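Local structure of pectate lyase (Cellvibrio cellulosa, 1GXM) at residues R36-L41 against N92-D97; R29-A34 against T76-V81. The protein cleaves polygalacturonic acid by anti-beta-elimination as a family 10 polysaccharide lyase, of which this chain is the catalytic module. All coordinates share one frame; numbering follows the deposited sequence. Where two conformers were deposited one is given.

Interaction 1. Residues R36-L41 against N92-D97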
loop_
_atom_site.group_PDB
_atom_site.type_symbol
_atom_site.label_atom_id
_atom_site.label_comp_id
_atom_site.label_asym_id
_atom_site.label_seq_id
_atom_site.Cartn_x
_atom_site.Cartn_y
_atom_site.Cartn_z
ATOM N N ARG A 36 1.850 23.808 -8.275
ATOM C CA ARG A 36 2.874 23.225 -7.404
ATOM C C ARG A 36 3.790 22.271 -8.130
ATOM O O ARG A 36 4.678 21.728 -7.519
ATOM C CB ARG A 36 2.236 22.476 -6.223
ATOM C CG ARG A 36 1.292 23.316 -5.334
ATOM C CD ARG A 36 1.689 24.771 -5.107
ATOM N NE ARG A 36 2.598 24.956 -3.974
ATOM C CZ ARG A 36 3.476 25.958 -3.837
ATOM N NH1 ARG A 36 3.598 26.891 -4.786
ATOM N NH2 ARG A 36 4.254 26.022 -2.750
ATOM N N ALA A 37 3.600 22.068 -9.422
ATOM C CA ALA A 37 4.385 21.086 -10.154
ATOM C C ALA A 37 5.876 21.333 -10.054
ATOM O O ALA A 37 6.650 20.395 -9.932
ATOM C CB ALA A 37 3.956 21.031 -11.632
ATOM N N ASP A 38 6.300 22.590 -10.182
ATOM C CA ASP A 38 7.732 22.891 -10.135
ATOM C C ASP A 38 8.283 22.666 -8.738
ATOM O O ASP A 38 9.411 22.208 -8.583
ATOM C CB ASP A 38 8.004 24.336 -10.562
ATOM C CG ASP A 38 7.968 24.520 -12.049
ATOM O OD1 ASP A 38 7.820 23.520 -12.771
ATOM O OD2 ASP A 38 8.113 25.646 -12.571
ATOM N N VAL A 39 7.498 23.006 -7.729
ATOM C CA VAL A 39 7.896 22.743 -6.352
ATOM C C VAL A 39 8.075 21.240 -6.162
ATOM O O VAL A 39 9.130 20.790 -5.734
ATOM C CB VAL A 39 6.894 23.303 -5.329
ATOM C CG1 VAL A 39 7.248 22.881 -3.898
ATOM C CG2 VAL A 39 6.873 24.802 -5.418
ATOM N N VAL A 40 7.064 20.466 -6.522
ATOM C CA VAL A 40 7.175 19.011 -6.402
ATOM C C VAL A 40 8.387 18.492 -7.136
ATOM O O VAL A 40 9.169 17.718 -6.610
ATOM C CB VAL A 40 5.896 18.321 -6.908
ATOM C CG1 VAL A 40 6.058 16.818 -6.926
ATOM C CG2 VAL A 40 4.753 18.720 -6.035
ATOM N N LEU A 41 8.551 18.940 -8.365
ATOM C CA LEU A 41 9.648 18.501 -9.198
ATOM C C LEU A 41 10.993 18.747 -8.496
ATOM O O LEU A 41 11.915 17.935 -8.547
ATOM C CB LEU A 41 9.608 19.251 -10.529
ATOM C CG LEU A 41 10.749 18.998 -11.494
ATOM C CD1 LEU A 41 10.885 17.522 -11.891
ATOM C CD2 LEU A 41 10.521 19.855 -12.722
ATOM N N ASN A 92 5.224 19.665 -20.944
ATOM C CA ASN A 92 6.577 20.077 -20.578
ATOM C C ASN A 92 7.440 18.874 -20.234
ATOM O O ASN A 92 7.208 18.217 -19.224
ATOM C CB ASN A 92 6.523 21.041 -19.410
ATOM C CG ASN A 92 7.843 21.733 -19.187
ATOM O OD1 ASN A 92 8.909 21.167 -19.476
ATOM N ND2 ASN A 92 7.793 22.959 -18.693
ATOM N N THR A 93 8.427 18.572 -21.073
ATOM C CA THR A 93 9.203 17.344 -20.927
ATOM C C THR A 93 10.062 17.262 -19.671
ATOM O O THR A 93 10.551 16.177 -19.357
ATOM C CB THR A 93 10.086 17.058 -22.145
ATOM O OG1 THR A 93 10.927 18.186 -22.404
ATOM C CG2 THR A 93 9.250 16.878 -23.386
ATOM N N LYS A 94 10.264 18.371 -18.954
ATOM C CA LYS A 94 10.979 18.272 -17.675
ATOM C C LYS A 94 10.200 17.354 -16.718
ATOM O O LYS A 94 10.773 16.651 -15.889
ATOM C CB LYS A 94 11.256 19.635 -17.045
ATOM C CG LYS A 94 10.064 20.344 -16.464
ATOM C CD LYS A 94 10.481 21.708 -16.010
ATOM C CE LYS A 94 9.322 22.442 -15.378
ATOM N NZ LYS A 94 9.729 23.829 -14.911
ATOM N N TYR A 95 8.890 17.330 -16.872
ATOM C CA TYR A 95 8.058 16.462 -16.028
ATOM C C TYR A 95 8.094 15.027 -16.500
ATOM O O TYR A 95 8.113 14.109 -15.692
ATOM C CB TYR A 95 6.615 16.956 -15.950
ATOM C CG TYR A 95 6.499 18.375 -15.457
ATOM C CD1 TYR A 95 6.966 18.750 -14.210
ATOM C CD2 TYR A 95 5.889 19.353 -16.242
ATOM C CE1 TYR A 95 6.842 20.059 -13.761
ATOM C CE2 TYR A 95 5.776 20.661 -15.807
ATOM C CZ TYR A 95 6.254 21.018 -14.576
ATOM O OH TYR A 95 6.129 22.323 -14.157
ATOM N N ARG A 96 8.080 14.822 -17.809
ATOM C CA ARG A 96 8.317 13.503 -18.394
ATOM C C ARG A 96 9.610 12.911 -17.865
ATOM O O ARG A 96 9.668 11.740 -17.488
ATOM C CB ARG A 96 8.389 13.604 -19.931
ATOM C CG ARG A 96 8.761 12.309 -20.663
ATOM C CD ARG A 96 8.890 12.473 -22.175
ATOM N NE ARG A 96 9.093 11.168 -22.790
ATOM C CZ ARG A 96 10.271 10.559 -22.930
ATOM N NH1 ARG A 96 11.404 11.144 -22.564
ATOM N NH2 ARG A 96 10.312 9.367 -23.466
ATOM N N ASP A 97 10.657 13.716 -17.843
ATOM C CA ASP A 97 11.964 13.251 -17.398
ATOM C C ASP A 97 11.880 12.792 -15.949
ATOM O O ASP A 97 12.475 11.803 -15.568
ATOM C CB ASP A 97 12.996 14.355 -17.529
ATOM C CG ASP A 97 13.294 14.702 -18.964
ATOM O OD1 ASP A 97 12.987 13.899 -19.869
ATOM O OD2 ASP A 97 13.835 15.781 -19.261
HETATM O O HOH W 1 7.804 26.258 -14.987
#
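The ring of Tyr-95 lies at the centre of the contact and receives Asp-38, Ala-37 and Leu-41 in turn. Asp-38 OD1 comes to the hydroxyl edge of the ring, near its plane, and accepts a very short hydrogen bond of 2.5 Å from Tyr-95 OH; the carboxylate and ring planes are only 30° apart. Ala-37 CB, 3.7 Å from Tyr-95 CE1, and Leu-41 CD2 both approach the ring obliquely. One face is occupied from within its own segment, where Lys-94 CG sits 4.0 Å above the ring centre. That CG lies between the backbone N and the carbonyl carbon (chi1 72°), the crowded position, and from there the extended lysine chain runs on toward Asp-38. Its methylenes pass Leu-41, with Lys-94 CD 3.8 Å from Leu-41 CD2, and the ammonium closes a salt bridge of 2.9 Å from NZ to Asp-38 OD1, reaching that oxygen from above the carboxylate plane.

Two donors thus grip Asp-38 OD1, while a water donates to OD2 of the same carboxylate and accepts from Lys-94 NZ. An aspartate suits this place because it answers both a phenol and a cation, which probably favours its charged form. Lysine offers apolar methylenes to Leu-41 and a charge beyond them, while the small Ala-37 lets the tyrosine come close. Asn-92, the N-cap, uses OD1 to accept from Lys-94 N.

The axes of helix segments 37-41 and 93-97 approach to 11.1 Å and cross at 33°, running roughly in the same direction. Helix 77-90 packs against both: Val-40 touches its Glu-79 and Phe-82, and Tyr-95 its Val-86, so three helices meet here.

Interaction 2. Residues R29-A34 against T76-V81. With GOL (glycerol), chain E.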
loop_
_atom_site.group_PDB
_atom_site.type_symbol
_atom_site.label_atom_id
_atom_site.label_comp_id
_atom_site.label_asym_id
_atom_site.label_seq_id
_atom_site.Cartn_x
_atom_site.Cartn_y
_atom_site.Cartn_z
ATOM N N ARG A 29 -3.467 12.001 -9.375
ATOM C CA ARG A 29 -3.249 12.776 -10.589
ATOM C C ARG A 29 -3.405 14.273 -10.368
ATOM O O ARG A 29 -2.728 15.069 -11.035
ATOM C CB ARG A 29 -4.184 12.306 -11.691
ATOM C CG ARG A 29 -3.857 10.908 -12.157
ATOM C CD ARG A 29 -4.928 10.312 -13.016
ATOM N NE ARG A 29 -5.007 10.947 -14.322
ATOM C CZ ARG A 29 -5.847 10.585 -15.283
ATOM N NH1 ARG A 29 -6.688 9.580 -15.092
ATOM N NH2 ARG A 29 -5.842 11.235 -16.441
ATOM N N THR A 30 -4.270 14.627 -9.427
ATOM C CA THR A 30 -4.509 16.012 -9.039
ATOM C C THR A 30 -4.299 16.238 -7.552
ATOM O O THR A 30 -5.021 17.005 -6.929
ATOM C CB THR A 30 -5.938 16.449 -9.439
ATOM O OG1 THR A 30 -6.922 15.630 -8.781
ATOM C CG2 THR A 30 -6.167 16.261 -10.927
ATOM N N LYS A 31 -3.298 15.577 -6.970
ATOM C CA LYS A 31 -3.079 15.678 -5.525
ATOM C C LYS A 31 -2.830 17.123 -5.112
ATOM O O LYS A 31 -3.322 17.560 -4.077
ATOM C CB LYS A 31 -1.888 14.819 -5.089
ATOM C CG LYS A 31 -1.664 14.793 -3.577
ATOM C CD LYS A 31 -2.684 13.910 -2.868
ATOM C CE LYS A 31 -3.044 14.434 -1.483
ATOM N NZ LYS A 31 -1.862 14.819 -0.665
ATOM N N TRP A 32 -2.038 17.829 -5.907
ATOM C CA TRP A 32 -1.749 19.236 -5.657
ATOM C C TRP A 32 -2.196 20.021 -6.862
ATOM O O TRP A 32 -2.368 19.483 -7.948
ATOM C CB TRP A 32 -0.259 19.467 -5.444
ATOM C CG TRP A 32 0.319 18.635 -4.359
ATOM C CD1 TRP A 32 0.308 18.909 -3.023
ATOM C CD2 TRP A 32 0.954 17.373 -4.504
ATOM N NE1 TRP A 32 0.925 17.897 -2.327
ATOM C CE2 TRP A 32 1.331 16.941 -3.217
ATOM C CE3 TRP A 32 1.269 16.568 -5.597
ATOM C CZ2 TRP A 32 1.987 15.741 -2.996
ATOM C CZ3 TRP A 32 1.948 15.385 -5.373
ATOM C CH2 TRP A 32 2.285 14.977 -4.081
ATOM N N SER A 33 -2.348 21.319 -6.670
ATOM C CA SER A 33 -2.642 22.208 -7.777
ATOM C C SER A 33 -1.488 22.137 -8.767
ATOM O O SER A 33 -0.327 21.956 -8.396
ATOM C CB SER A 33 -2.847 23.640 -7.272
ATOM O OG SER A 33 -3.849 23.694 -6.267
ATOM N N ALA A 34 -1.787 22.250 -10.049
ATOM C CA ALA A 34 -0.727 22.240 -11.058
ATOM C C ALA A 34 0.308 23.352 -10.827
ATOM O O ALA A 34 1.450 23.259 -11.291
ATOM C CB ALA A 34 -1.314 22.347 -12.450
ATOM N N THR A 76 6.874 9.477 -3.479
ATOM C CA THR A 76 7.341 8.998 -4.765
ATOM C C THR A 76 6.173 8.605 -5.650
ATOM O O THR A 76 6.001 9.144 -6.748
ATOM C CB THR A 76 8.360 7.864 -4.639
ATOM O OG1 THR A 76 9.496 8.347 -3.912
ATOM C CG2 THR A 76 8.916 7.496 -6.023
ATOM N N ILE A 77 5.352 7.689 -5.168
ATOM C CA ILE A 77 4.241 7.188 -5.953
ATOM C C ILE A 77 3.223 8.282 -6.245
ATOM O O ILE A 77 2.690 8.345 -7.353
ATOM C CB ILE A 77 3.609 5.926 -5.312
ATOM C CG1 ILE A 77 3.116 6.178 -3.885
ATOM C CG2 ILE A 77 4.624 4.797 -5.368
ATOM C CD1 ILE A 77 2.335 5.008 -3.273
ATOM N N THR A 78 2.986 9.171 -5.298
ATOM C CA THR A 78 2.024 10.240 -5.515
ATOM C C THR A 78 2.626 11.281 -6.443
ATOM O O THR A 78 2.005 11.680 -7.414
ATOM C CB THR A 78 1.635 10.884 -4.206
ATOM O OG1 THR A 78 1.156 9.890 -3.293
ATOM C CG2 THR A 78 0.470 11.828 -4.421
ATOM N N GLU A 79 3.835 11.724 -6.132
ATOM C CA GLU A 79 4.512 12.733 -6.945
ATOM C C GLU A 79 4.619 12.306 -8.396
ATOM O O GLU A 79 4.404 13.111 -9.312
ATOM C CB GLU A 79 5.918 13.037 -6.402
ATOM C CG GLU A 79 5.941 13.815 -5.101
ATOM C CD GLU A 79 5.878 12.965 -3.862
ATOM O OE1 GLU A 79 5.482 11.791 -3.944
ATOM O OE2 GLU A 79 6.218 13.485 -2.788
ATOM N N MET A 80 4.932 11.048 -8.642
ATOM C CA MET A 80 5.163 10.620 -10.024
ATOM C C MET A 80 3.857 10.566 -10.810
ATOM O O MET A 80 3.851 10.873 -12.007
ATOM C CB MET A 80 5.968 9.332 -10.117
ATOM C CG MET A 80 5.151 8.102 -10.103
ATOM S SD MET A 80 6.117 6.785 -9.536
ATOM C CE MET A 80 6.688 6.079 -11.068
ATOM N N VAL A 81 2.757 10.197 -10.156
ATOM C CA VAL A 81 1.477 10.130 -10.836
ATOM C C VAL A 81 1.054 11.560 -11.162
ATOM O O VAL A 81 0.627 11.872 -12.272
ATOM C CB VAL A 81 0.424 9.411 -9.978
ATOM C CG1 VAL A 81 -0.969 9.578 -10.564
ATOM C CG2 VAL A 81 0.774 7.931 -9.855
HETATM C C1 GOL E . 1.201 12.536 -0.597
HETATM O O1 GOL E . 0.252 12.863 0.388
HETATM C C2 GOL E . 2.569 12.983 -0.118
HETATM O O2 GOL E . 2.578 14.381 0.096
HETATM C C3 GOL E . 3.597 12.613 -1.175
HETATM O O3 GOL E . 4.861 12.917 -0.628
#
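Arg-29 meets Val-81 through its aliphatic stem, with Arg-29 CG 3.6 Å from Val-81 CG1, a methyl placed anti to the backbone N (chi1 169°). The guanidinium continues past this contact to a salt bridge with Glu-85, farther along the same helix, so one long side chain serves both an apolar and a charged neighbour.

Two residues on, Lys-31 lays its CG against the methyl of Thr-78, 3.7 Å from CG2. The lysine was deposited in two conformers; in the one described the chain bends and NZ donates to glycerol O1 at 3.1 Å, a bond to be taken with caution.

Trp-32 follows, and one face of its indole carries Lys-31 CG, 3.6 Å above the plane and over its centre. The far end of the ring reaches the helix: CH2 touches Thr-78 CG2 at 3.7 Å and, less closely, Glu-79 CG, both met obliquely. Thr-78 suits its place because its two branches part company, CG2 facing the lysine and the indole while OG1 bonds to Gly-74 O.

Glycerol, probably from the crystallisation liquor, has O2 at the indole edge in plane, 3.4 Å from Trp-32 CZ2. Its O3 donates to Glu-79 OE2 at 2.6 Å, an oxygen also bonded to Tyr-56 OH.

With Tyr-56 and Phe-82 each packed edge-to-face on Trp-32, an aromatic cluster fastens the loop between helices 20-28 and 37-42 to the N-terminal turns of helix 77-90, in keeping with the alpha-helical fold of the six-hairpin clan, to which the pectic acid lyase family belongs.

In the fold
The centres of the two interactions lie about 10 Å apart, on the same side of the chain's centre. Their segments alternate along the sequence: 29-34, 36-41, 76-81, then 92-97. The first two belong to one continuous run, a loop leading into helix 37-42, and the last two to helices 77-90 and 93-109, which follow each other in the chain. The contacts also touch directly, Val-40 CG1 packing 3.5 Å from Glu-79 CG and Val-40 CG2 lying 4.1 Å from Trp-32 CE3. The early part of the chain is therefore held to two successive helices at once: the loop after helix 20-28 packs on helix 77-90, and helix 37-42 on both 77-90 and 93-109.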